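Local coordinates for putative aspartyl-tRNA synthetase (Leishmania major, PDB 6OD8), which probably attaches L-aspartate to tRNA(Asp) at the expense of ATP, as a class II aminoacyl-tRNA synthetase, at residues I528-E531 against R532-L536; N336-F339 against E340-T344; V504-T507 against P508-E511; L262-N266 against R267-L271. One frame throughout, in Å; residues are numbered along the deposited sequence. Where two conformers were deposited one is given.

Interaction 1. Residues I528-E531 against R532-L536; sequences IGLE and RVVML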
loop_
_atom_site.group_PDB
_atom_site.type_symbol
_atom_site.label_atom_id
_atom_site.label_comp_id
_atom_site.label_asym_id
_atom_site.label_seq_id
_atom_site.Cartn_x
_atom_site.Cartn_y
_atom_site.Cartn_z
ATOM N N ILE A 528 11.731 3.503 -5.275
ATOM C CA ILE A 528 12.049 2.191 -5.847
ATOM C C ILE A 528 10.883 1.751 -6.720
ATOM O O ILE A 528 9.741 1.768 -6.260
ATOM C CB ILE A 528 12.274 1.110 -4.762
ATOM C CG1 ILE A 528 13.232 1.558 -3.666
ATOM C CG2 ILE A 528 12.693 -0.229 -5.388
ATOM C CD1 ILE A 528 13.046 0.742 -2.367
ATOM N N GLY A 529 11.166 1.321 -7.959
ATOM C CA GLY A 529 10.125 0.696 -8.772
ATOM C C GLY A 529 9.826 -0.740 -8.368
ATOM O O GLY A 529 10.731 -1.584 -8.328
ATOM N N LEU A 530 8.560 -1.045 -8.061
ATOM C CA LEU A 530 8.238 -2.366 -7.518
ATOM C C LEU A 530 8.443 -3.466 -8.559
ATOM O O LEU A 530 9.109 -4.471 -8.291
ATOM C CB LEU A 530 6.790 -2.375 -7.009
ATOM C CG LEU A 530 6.221 -3.774 -6.706
ATOM C CD1 LEU A 530 6.938 -4.367 -5.530
ATOM C CD2 LEU A 530 4.697 -3.682 -6.442
ATOM N N GLU A 531 7.836 -3.304 -9.739
ATOM C CA GLU A 531 7.999 -4.283 -10.808
ATOM C C GLU A 531 9.471 -4.439 -11.187
ATOM O O GLU A 531 9.932 -5.555 -11.439
ATOM C CB GLU A 531 7.173 -3.862 -12.022
ATOM C CG GLU A 531 5.678 -3.697 -11.705
ATOM C CD GLU A 531 5.296 -2.286 -11.244
ATOM O OE1 GLU A 531 6.177 -1.506 -10.802
ATOM O OE2 GLU A 531 4.103 -1.962 -11.365
ATOM N N ARG A 532 10.221 -3.332 -11.238
ATOM C CA ARG A 532 11.639 -3.439 -11.615
ATOM C C ARG A 532 12.455 -4.162 -10.548
ATOM O O ARG A 532 13.359 -4.935 -10.868
ATOM C CB ARG A 532 12.241 -2.053 -11.883
ATOM C CG ARG A 532 11.908 -1.492 -13.250
ATOM C CD ARG A 532 12.728 -2.177 -14.335
ATOM N NE ARG A 532 14.057 -1.576 -14.479
ATOM C CZ ARG A 532 15.077 -2.150 -15.114
ATOM N NH1 ARG A 532 14.944 -3.359 -15.653
ATOM N NH2 ARG A 532 16.239 -1.518 -15.193
ATOM N N VAL A 533 12.158 -3.942 -9.271
ATOM C CA VAL A 533 12.926 -4.668 -8.274
ATOM C C VAL A 533 12.632 -6.167 -8.354
ATOM O O VAL A 533 13.554 -6.980 -8.267
ATOM C CB VAL A 533 12.720 -4.059 -6.866
ATOM C CG1 VAL A 533 11.467 -4.556 -6.186
ATOM C CG2 VAL A 533 13.953 -4.330 -6.002
ATOM N N VAL A 534 11.373 -6.561 -8.598
ATOM C CA VAL A 534 11.066 -7.989 -8.755
ATOM C C VAL A 534 11.771 -8.535 -9.986
ATOM O O VAL A 534 12.363 -9.620 -9.955
ATOM C CB VAL A 534 9.537 -8.232 -8.825
ATOM C CG1 VAL A 534 9.235 -9.706 -9.196
ATOM C CG2 VAL A 534 8.876 -7.876 -7.523
ATOM N N MET A 535 11.749 -7.766 -11.077
ATOM C CA MET A 535 12.384 -8.199 -12.318
ATOM C C MET A 535 13.887 -8.390 -12.131
ATOM O O MET A 535 14.445 -9.427 -12.509
ATOM C CB MET A 535 12.096 -7.173 -13.417
ATOM C CG MET A 535 12.935 -7.362 -14.683
ATOM S SD MET A 535 12.669 -5.993 -15.814
ATOM C CE MET A 535 13.536 -6.547 -17.260
ATOM N N LEU A 536 14.565 -7.403 -11.535
ATOM C CA LEU A 536 16.022 -7.520 -11.405
ATOM C C LEU A 536 16.405 -8.573 -10.366
ATOM O O LEU A 536 17.367 -9.324 -10.563
ATOM C CB LEU A 536 16.635 -6.158 -11.055
ATOM C CG LEU A 536 16.544 -5.151 -12.217
ATOM C CD1 LEU A 536 16.753 -3.723 -11.733
ATOM C CD2 LEU A 536 17.551 -5.520 -13.314
HETATM O O HOH W 1 8.924 -0.746 -11.391
#

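Interaction 2. Residues N336-F339 against E340-T344; sequences NYIF and ERLAT. With EDO (1,2-ethanediol), chain I.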
loop_
_atom_site.group_PDB
_atom_site.type_symbol
_atom_site.label_atom_id
_atom_site.label_comp_id
_atom_site.label_asym_id
_atom_site.label_seq_id
_atom_site.Cartn_x
_atom_site.Cartn_y
_atom_site.Cartn_z
ATOM N N ASN A 336 18.415 -4.941 2.677
ATOM C CA ASN A 336 18.886 -6.139 3.362
ATOM C C ASN A 336 17.715 -6.916 3.942
ATOM O O ASN A 336 17.613 -8.129 3.764
ATOM C CB ASN A 336 19.874 -5.762 4.469
ATOM C CG ASN A 336 20.522 -6.966 5.118
ATOM O OD1 ASN A 336 21.064 -7.839 4.446
ATOM N ND2 ASN A 336 20.477 -7.013 6.433
ATOM N N TYR A 337 16.818 -6.213 4.640
ATOM C CA TYR A 337 15.653 -6.842 5.254
ATOM C C TYR A 337 14.813 -7.574 4.214
ATOM O O TYR A 337 14.397 -8.720 4.421
ATOM C CB TYR A 337 14.833 -5.749 5.947
ATOM C CG TYR A 337 13.563 -6.173 6.665
ATOM C CD1 TYR A 337 13.564 -6.394 8.039
ATOM C CD2 TYR A 337 12.352 -6.274 5.982
ATOM C CE1 TYR A 337 12.386 -6.745 8.721
ATOM C CE2 TYR A 337 11.171 -6.632 6.653
ATOM C CZ TYR A 337 11.198 -6.869 8.022
ATOM O OH TYR A 337 10.031 -7.218 8.699
ATOM N N ILE A 338 14.534 -6.905 3.093
ATOM C CA ILE A 338 13.698 -7.490 2.045
ATOM C C ILE A 338 14.364 -8.737 1.468
ATOM O O ILE A 338 13.748 -9.806 1.379
ATOM C CB ILE A 338 13.393 -6.440 0.960
ATOM C CG1 ILE A 338 12.491 -5.343 1.538
ATOM C CG2 ILE A 338 12.751 -7.069 -0.288
ATOM C CD1 ILE A 338 12.262 -4.146 0.614
ATOM N N PHE A 339 15.629 -8.617 1.070
ATOM C CA PHE A 339 16.329 -9.722 0.421
ATOM C C PHE A 339 16.452 -10.916 1.349
ATOM O O PHE A 339 16.328 -12.073 0.919
ATOM C CB PHE A 339 17.741 -9.269 -0.011
ATOM C CG PHE A 339 17.756 -8.283 -1.147
ATOM C CD1 PHE A 339 16.737 -8.263 -2.080
ATOM C CD2 PHE A 339 18.826 -7.387 -1.295
ATOM C CE1 PHE A 339 16.763 -7.368 -3.136
ATOM C CE2 PHE A 339 18.869 -6.497 -2.346
ATOM C CZ PHE A 339 17.825 -6.477 -3.272
ATOM N N GLU A 340 16.733 -10.660 2.624
ATOM C CA GLU A 340 16.850 -11.761 3.577
ATOM C C GLU A 340 15.532 -12.509 3.739
ATOM O O GLU A 340 15.526 -13.739 3.871
ATOM C CB GLU A 340 17.346 -11.205 4.910
ATOM C CG GLU A 340 17.177 -12.079 6.113
ATOM C CD GLU A 340 17.563 -11.336 7.391
ATOM O OE1 GLU A 340 18.547 -10.555 7.348
ATOM O OE2 GLU A 340 16.869 -11.515 8.421
ATOM N N ARG A 341 14.411 -11.797 3.684
ATOM C CA ARG A 341 13.120 -12.462 3.829
ATOM C C ARG A 341 12.647 -13.089 2.515
ATOM O O ARG A 341 12.050 -14.174 2.524
ATOM C CB ARG A 341 12.105 -11.461 4.389
ATOM C CG ARG A 341 12.310 -11.351 5.902
ATOM C CD ARG A 341 11.640 -10.181 6.553
ATOM N NE ARG A 341 12.013 -10.155 7.973
ATOM C CZ ARG A 341 13.220 -9.828 8.438
ATOM N NH1 ARG A 341 14.203 -9.482 7.604
ATOM N NH2 ARG A 341 13.451 -9.858 9.746
ATOM N N LEU A 342 12.926 -12.448 1.376
ATOM C CA LEU A 342 12.574 -13.068 0.098
ATOM C C LEU A 342 13.265 -14.407 -0.068
ATOM O O LEU A 342 12.691 -15.337 -0.649
ATOM C CB LEU A 342 12.920 -12.153 -1.074
ATOM C CG LEU A 342 12.055 -10.896 -1.304
ATOM C CD1 LEU A 342 12.629 -10.148 -2.503
ATOM C CD2 LEU A 342 10.527 -11.200 -1.492
ATOM N N ALA A 343 14.485 -14.529 0.451
ATOM C CA ALA A 343 15.245 -15.768 0.313
ATOM C C ALA A 343 14.581 -16.944 1.017
ATOM O O ALA A 343 14.858 -18.088 0.643
ATOM C CB ALA A 343 16.678 -15.580 0.830
ATOM N N THR A 344 13.707 -16.697 2.004
ATOM C CA THR A 344 13.007 -17.780 2.694
ATOM C C THR A 344 11.849 -18.358 1.893
ATOM O O THR A 344 11.366 -19.436 2.240
ATOM C CB THR A 344 12.453 -17.334 4.058
ATOM O OG1 THR A 344 11.322 -16.466 3.881
ATOM C CG2 THR A 344 13.550 -16.652 4.890
HETATM C C1 EDO I . 13.057 -14.008 7.988
HETATM O O1 EDO I . 13.035 -13.915 9.417
HETATM C C2 EDO I . 14.444 -14.430 7.523
HETATM O O2 EDO I . 15.437 -13.751 8.297
HETATM O O HOH W 2 20.556 -10.488 5.794
#

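Interaction 3. Residues V504-T507 against P508-E511; sequences VDLT and PIKE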
loop_
_atom_site.group_PDB
_atom_site.type_symbol
_atom_site.label_atom_id
_atom_site.label_comp_id
_atom_site.label_asym_id
_atom_site.label_seq_id
_atom_site.Cartn_x
_atom_site.Cartn_y
_atom_site.Cartn_z
ATOM N N VAL A 504 15.087 25.120 -15.182
ATOM C CA VAL A 504 13.836 24.458 -14.829
ATOM C C VAL A 504 12.843 25.505 -14.353
ATOM O O VAL A 504 13.181 26.400 -13.564
ATOM C CB VAL A 504 14.046 23.372 -13.756
ATOM C CG1 VAL A 504 12.702 22.845 -13.283
ATOM C CG2 VAL A 504 14.903 22.242 -14.304
ATOM N N ASP A 505 11.608 25.382 -14.832
ATOM C CA ASP A 505 10.569 26.368 -14.593
ATOM C C ASP A 505 9.750 25.941 -13.382
ATOM O O ASP A 505 9.089 24.896 -13.407
ATOM C CB ASP A 505 9.688 26.494 -15.836
ATOM C CG ASP A 505 8.510 27.412 -15.627
ATOM O OD1 ASP A 505 8.699 28.481 -15.006
ATOM O OD2 ASP A 505 7.401 27.063 -16.094
ATOM N N LEU A 506 9.796 26.739 -12.324
ATOM C CA LEU A 506 9.092 26.409 -11.097
ATOM C C LEU A 506 7.749 27.115 -10.978
ATOM O O LEU A 506 7.025 26.869 -10.001
ATOM C CB LEU A 506 9.961 26.725 -9.874
ATOM C CG LEU A 506 11.224 25.881 -9.653
ATOM C CD1 LEU A 506 11.513 25.738 -8.173
ATOM C CD2 LEU A 506 11.162 24.502 -10.315
ATOM N N THR A 507 7.382 27.948 -11.958
ATOM C CA THR A 507 6.048 28.556 -11.953
ATOM C C THR A 507 4.915 27.553 -11.746
ATOM O O THR A 507 3.949 27.904 -11.047
ATOM C CB THR A 507 5.784 29.375 -13.239
ATOM O OG1 THR A 507 5.725 28.526 -14.401
ATOM C CG2 THR A 507 6.845 30.452 -13.433
ATOM N N PRO A 508 4.945 26.331 -12.285
ATOM C CA PRO A 508 3.834 25.409 -12.024
ATOM C C PRO A 508 3.851 24.745 -10.655
ATOM O O PRO A 508 2.947 23.949 -10.381
ATOM C CB PRO A 508 4.002 24.356 -13.126
ATOM C CG PRO A 508 5.442 24.303 -13.327
ATOM C CD PRO A 508 5.879 25.742 -13.263
ATOM N N ILE A 509 4.827 25.002 -9.783
ATOM C CA ILE A 509 4.824 24.309 -8.492
ATOM C C ILE A 509 5.134 25.258 -7.341
ATOM O O ILE A 509 5.972 24.959 -6.478
ATOM C CB ILE A 509 5.803 23.121 -8.488
ATOM C CG1 ILE A 509 7.200 23.563 -8.945
ATOM C CG2 ILE A 509 5.251 21.985 -9.335
ATOM C CD1 ILE A 509 8.247 22.452 -8.868
ATOM N N LYS A 510 4.459 26.408 -7.310
ATOM C CA LYS A 510 4.748 27.374 -6.261
ATOM C C LYS A 510 4.469 26.813 -4.867
ATOM O O LYS A 510 5.138 27.204 -3.908
ATOM C CB LYS A 510 3.965 28.667 -6.501
ATOM C CG LYS A 510 2.448 28.540 -6.435
ATOM C CD LYS A 510 1.767 29.878 -6.721
ATOM C CE LYS A 510 0.351 29.908 -6.163
ATOM N NZ LYS A 510 -0.552 28.912 -6.807
ATOM N N GLU A 511 3.496 25.903 -4.720
ATOM C CA GLU A 511 3.149 25.448 -3.371
ATOM C C GLU A 511 4.262 24.596 -2.768
ATOM O O GLU A 511 4.514 24.641 -1.555
ATOM C CB GLU A 511 1.830 24.668 -3.391
ATOM C CG GLU A 511 0.607 25.523 -3.654
ATOM C CD GLU A 511 0.197 25.494 -5.111
ATOM O OE1 GLU A 511 0.943 24.913 -5.929
ATOM O OE2 GLU A 511 -0.870 26.043 -5.437
HETATM O O HOH W 3 2.118 26.973 -9.412
#

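Interaction 4. Residues L262-N266 against R267-L271; sequences LEYFN and RFAYL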
loop_
_atom_site.group_PDB
_atom_site.type_symbol
_atom_site.label_atom_id
_atom_site.label_comp_id
_atom_site.label_asym_id
_atom_site.label_seq_id
_atom_site.Cartn_x
_atom_site.Cartn_y
_atom_site.Cartn_z
ATOM N N LEU A 262 -5.359 15.049 -18.565
ATOM C CA LEU A 262 -6.709 14.518 -18.453
ATOM C C LEU A 262 -7.708 15.660 -18.395
ATOM O O LEU A 262 -7.380 16.769 -17.961
ATOM C CB LEU A 262 -6.845 13.618 -17.230
ATOM C CG LEU A 262 -6.534 14.252 -15.889
ATOM C CD1 LEU A 262 -7.661 13.930 -14.882
ATOM C CD2 LEU A 262 -5.185 13.747 -15.382
ATOM N N GLU A 263 -8.919 15.395 -18.894
ATOM C CA GLU A 263 -10.006 16.352 -18.751
ATOM C C GLU A 263 -10.508 16.308 -17.316
ATOM O O GLU A 263 -10.857 15.238 -16.808
ATOM C CB GLU A 263 -11.154 16.041 -19.722
ATOM C CG GLU A 263 -10.797 16.163 -21.184
ATOM C CD GLU A 263 -11.913 15.696 -22.114
ATOM O OE1 GLU A 263 -11.712 15.765 -23.343
ATOM O OE2 GLU A 263 -12.980 15.257 -21.626
ATOM N N TYR A 264 -10.555 17.469 -16.661
ATOM C CA TYR A 264 -10.891 17.541 -15.237
ATOM C C TYR A 264 -12.004 18.566 -15.114
ATOM O O TYR A 264 -11.743 19.740 -14.856
ATOM C CB TYR A 264 -9.685 17.902 -14.375
ATOM C CG TYR A 264 -9.922 17.664 -12.884
ATOM C CD1 TYR A 264 -9.809 16.388 -12.332
ATOM C CD2 TYR A 264 -10.301 18.716 -12.037
ATOM C CE1 TYR A 264 -10.050 16.174 -10.974
ATOM C CE2 TYR A 264 -10.523 18.509 -10.681
ATOM C CZ TYR A 264 -10.395 17.236 -10.159
ATOM O OH TYR A 264 -10.598 17.041 -8.815
ATOM N N PHE A 265 -13.243 18.115 -15.306
ATOM C CA PHE A 265 -14.424 18.984 -15.284
ATOM C C PHE A 265 -14.200 20.072 -16.329
ATOM O O PHE A 265 -13.986 19.724 -17.503
ATOM C CB PHE A 265 -14.694 19.448 -13.849
ATOM C CG PHE A 265 -14.942 18.305 -12.898
ATOM C CD1 PHE A 265 -16.169 17.649 -12.889
ATOM C CD2 PHE A 265 -13.947 17.863 -12.045
ATOM C CE1 PHE A 265 -16.393 16.571 -12.046
ATOM C CE2 PHE A 265 -14.158 16.780 -11.195
ATOM C CZ PHE A 265 -15.403 16.140 -11.191
ATOM N N ASN A 266 -14.255 21.353 -15.978
ATOM C CA ASN A 266 -14.130 22.495 -16.867
ATOM C C ASN A 266 -12.688 22.863 -17.159
ATOM O O ASN A 266 -12.454 23.959 -17.664
ATOM C CB ASN A 266 -14.839 23.704 -16.241
ATOM C CG ASN A 266 -14.290 24.054 -14.852
ATOM O OD1 ASN A 266 -13.779 23.189 -14.130
ATOM N ND2 ASN A 266 -14.396 25.329 -14.476
ATOM N N ARG A 267 -11.723 22.034 -16.778
ATOM C CA ARG A 267 -10.325 22.384 -16.946
ATOM C C ARG A 267 -9.555 21.108 -17.255
ATOM O O ARG A 267 -10.141 20.031 -17.419
ATOM C CB ARG A 267 -9.788 23.101 -15.698
ATOM C CG ARG A 267 -9.999 22.376 -14.378
ATOM C CD ARG A 267 -9.045 22.908 -13.323
ATOM N NE ARG A 267 -7.674 22.489 -13.628
ATOM C CZ ARG A 267 -6.570 23.064 -13.160
ATOM N NH1 ARG A 267 -6.644 24.118 -12.368
ATOM N NH2 ARG A 267 -5.373 22.567 -13.493
ATOM N N PHE A 268 -8.239 21.228 -17.341
ATOM C CA PHE A 268 -7.383 20.064 -17.504
ATOM C C PHE A 268 -6.533 19.844 -16.267
ATOM O O PHE A 268 -6.275 20.770 -15.496
ATOM C CB PHE A 268 -6.496 20.208 -18.730
ATOM C CG PHE A 268 -7.276 20.245 -20.001
ATOM C CD1 PHE A 268 -7.597 19.069 -20.660
ATOM C CD2 PHE A 268 -7.734 21.449 -20.513
ATOM C CE1 PHE A 268 -8.339 19.094 -21.832
ATOM C CE2 PHE A 268 -8.479 21.483 -21.677
ATOM C CZ PHE A 268 -8.779 20.299 -22.337
ATOM N N ALA A 269 -6.125 18.592 -16.077
ATOM C CA ALA A 269 -5.202 18.232 -15.026
ATOM C C ALA A 269 -4.228 17.206 -15.597
ATOM O O ALA A 269 -4.265 16.885 -16.789
ATOM C CB ALA A 269 -5.933 17.704 -13.784
ATOM N N TYR A 270 -3.350 16.708 -14.743
ATOM C CA TYR A 270 -2.227 15.881 -15.165
ATOM C C TYR A 270 -2.014 14.778 -14.145
ATOM O O TYR A 270 -2.481 14.868 -13.011
ATOM C CB TYR A 270 -0.949 16.742 -15.333
ATOM C CG TYR A 270 -1.186 17.823 -16.327
ATOM C CD1 TYR A 270 -0.908 17.621 -17.671
ATOM C CD2 TYR A 270 -1.711 19.052 -15.935
ATOM C CE1 TYR A 270 -1.177 18.622 -18.607
ATOM C CE2 TYR A 270 -1.982 20.043 -16.846
ATOM C CZ TYR A 270 -1.711 19.829 -18.181
ATOM O OH TYR A 270 -1.978 20.824 -19.091
ATOM N N LEU A 271 -1.325 13.719 -14.563
ATOM C CA LEU A 271 -0.978 12.639 -13.654
ATOM C C LEU A 271 0.446 12.823 -13.150
ATOM O O LEU A 271 1.366 13.124 -13.925
ATOM C CB LEU A 271 -1.121 11.267 -14.324
ATOM C CG LEU A 271 -2.526 10.802 -14.676
ATOM C CD1 LEU A 271 -2.455 9.424 -15.377
ATOM C CD2 LEU A 271 -3.380 10.712 -13.413
HETATM O O HOH W 4 -12.134 20.236 -19.942
#

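Interaction 1. Residues I528-E531 against R532-L536
Gly529 is where strand 523-529 turns straight into helix 530-538, and three successive backbone bonds record the change. Gly529 O accepts from Val533 N at 2.9 Å, Leu530 O from Val534 N at 3.1 Å, and Glu531 O from Met535 N at 2.9 Å. Their N-H...O angles run from 155° to 165°, so the helical step is regular from the first turn, with Gly529 at the N-cap position.

Val533 packs on the preceding backbone and on Ile528. Its first torsion (chi1 83°) sets CG1 between the backbone N and the carbonyl carbon, a methyl-to-carbonyl approach of 3.2 Å to Leu530 O. Val533 CB itself lies 4.1 Å from Ile528 CG2, the two side chains crossing at a slant.

The Gly-Leu-Glu-Arg run at a strand-to-helix junction matches the end of motif 3 of class II synthetases, part of the catalytic core. Glu531 bends at chi2, and its OE1 takes a hydrogen from water 1 at 2.9 Å; that water in turn accepts from Arg532 N at 2.9 Å. The same OE1 is bonded to Val312 N. Arg532 folds at chi2 and chi3, with Leu536 CD1 over one face of its guanidinium. Met535 SD lies in the guanidinium plane and receives a weak bond from Arg532 NH1 at 3.5 Å, while Arg532 NH2 forms a salt bridge with Glu480.

Interaction 2. Residues N336-F339 against E340-T344
Stacking dominates between Tyr337 and Arg341, one helical turn apart. The guanidinium lies flat on the ring, planes 8° apart, and Arg341 CZ stands 3.6 Å from the ring centroid, 27° off its normal, a cation-pi geometry. Arg341 CD adds a CH-pi contact over the same face. An extended arginine chain from CG to NE and a tyrosine CG anti to the backbone N (chi1 -180°) lay the groups over each other. C1 of an ethanediol, probably from the crystallisation liquor, lies over the opposite guanidinium face, offset toward the rim.

One hydrogen bond helps fix the rotation of that group: Arg341 NH1 donates to Tyr337 O at 3.3 Å, with the oxygen in the guanidinium plane. Arg341 N reaches the same oxygen at 3.2 Å from the opposite face of the carbonyl plane. Along helix 325-342, which packs against helix 215-237 through Tyr337 on Tyr230 and edge-to-face on Phe234, Leu342 N bonds Ile338 O at 2.8 Å. Water 2 donates to both Glu340 OE1 and Asn336 OD1, the latter also bonded to Trp363 NE1. Ethanediol O2 donates to Glu340 OE2 at 2.7 Å.

Charge plays a looser part: Glu340 OE2 lies 3.5 Å from Arg341 NH1 but well out of the guanidinium plane, so no N-H points at it. Among apolar groups, Ile338 CG2 and Leu342 CD1 meet at 3.8 Å, side chains alongside.

Interaction 3. Residues V504-T507 against P508-E511
Leu506 and Ile509 form the tight side of this turn. Ile509 N donates to Leu506 O at 2.9 Å, nearly straight at the hydrogen (167°), though it approaches from above the carbonyl plane rather than along a lone pair. The side chains close over the same step, Leu506 CD2 touching Ile509 CD1 at 3.8 Å. For Ile509, placing CG1 between the backbone N and the carbonyl carbon (chi1 52°) also lays CG1 against Leu506 O. Both residues pack on Phe458, and Leu506 reaches Leu496 and Ala499 of helix 492-501, so this side faces the protein.

The proline ring is wedged next to it by polar neighbours. Asp505 OD2 lies 3.5 Å from Pro508 CD and Thr507 OG1 only 3.0 Å from the same carbon. These two oxygens are themselves joined, Thr507 OG1 donating to Asp505 OD2 at 2.8 Å on its syn side. Thr507 N adds a weak bond to Asp505 OD1 at 3.4 Å, so the carboxylate holds both the amide and the hydroxyl of the threonine.

Toward solvent the contact is looser and bridged by water. Water 3 donates to Thr507 O and accepts from Lys510 N at 3.2 Å, in place of a direct bond between those residues. Farther out, Lys510 NZ forms a salt bridge with Glu511 OE2, met from above the carboxylate plane; Glu511 itself packs on Thr557 of the second subunit.

Thr507 and Pro508 have backbone angles close to those of a type I beta turn, which leads through Ile509 at the N-cap position into helix 510-514.

Interaction 4. Residues L262-N266 against R267-L271
Ala269 is the small bump of this hairpin, seated between two larger side chains of the facing strand. Its CB meets Tyr264 CB at 3.8 Å and Leu262 CG at 4.1 Å, filling the dip that the two leave between them. Beyond it, Leu262 CD2 leans across the neighbouring strand, 3.5 Å from Tyr270 N and 4.0 Å from Leu271 CG; placing CG between the backbone N and the carbonyl carbon (chi1 59°) turns the leucine that way.

The backbones fix this register. Leu262 and Ala269 form a hydrogen-bonded antiparallel pair, with Leu262 N to Ala269 O at 2.8 Å and Ala269 N to Leu262 O at 2.9 Å. Tyr264 and Arg267 make the next such pair and close a type II' turn through Phe265 and Asn266.

At the turn end, Arg267 CG sits at the edge of the Tyr264 ring, near its plane, while Phe265 CD2 lies over one ring face. The tyrosine's OH bonds Thr309 OG1 and Asp552 O of the second subunit, and its ring meets Phe260 of that subunit nearly parallel. On the opposite sheet face, the extended Glu263 runs alongside Phe268.

Arg267 bends at chi3 and grips a single oxygen, Phe268 O, side-on with NE at 2.9 Å and NH2 at 2.8 Å, both bonds near the guanidinium plane. Spending two N-H groups on an adjacent carbonyl probably holds the arginine along its own strand, while the tyrosine hydroxyl serves the dimer interface.

All four contacts lie in the class II synthetase region but differ in burial. Interaction 1 is the core one; interaction 2, partly buried, is about 14 Å away between centres. Both pack on helix 215-237, and interaction 1 also touches Phe335 of helix 325-342. Interactions 3 and 4 lie farther out, about 18 Å apart between centres. Interaction 3 is a surface turn with a solvent-bridged side; interaction 4 is a hairpin engaged more widely by the second subunit. Helical bonds underlie 1 and 2, a single turn bond 3, and paired strand bonds 4. An arginine is salt-bridged outside the contact in 1, stacked and carbonyl-bonded in 2, and bonded twice to one carbonyl in 4.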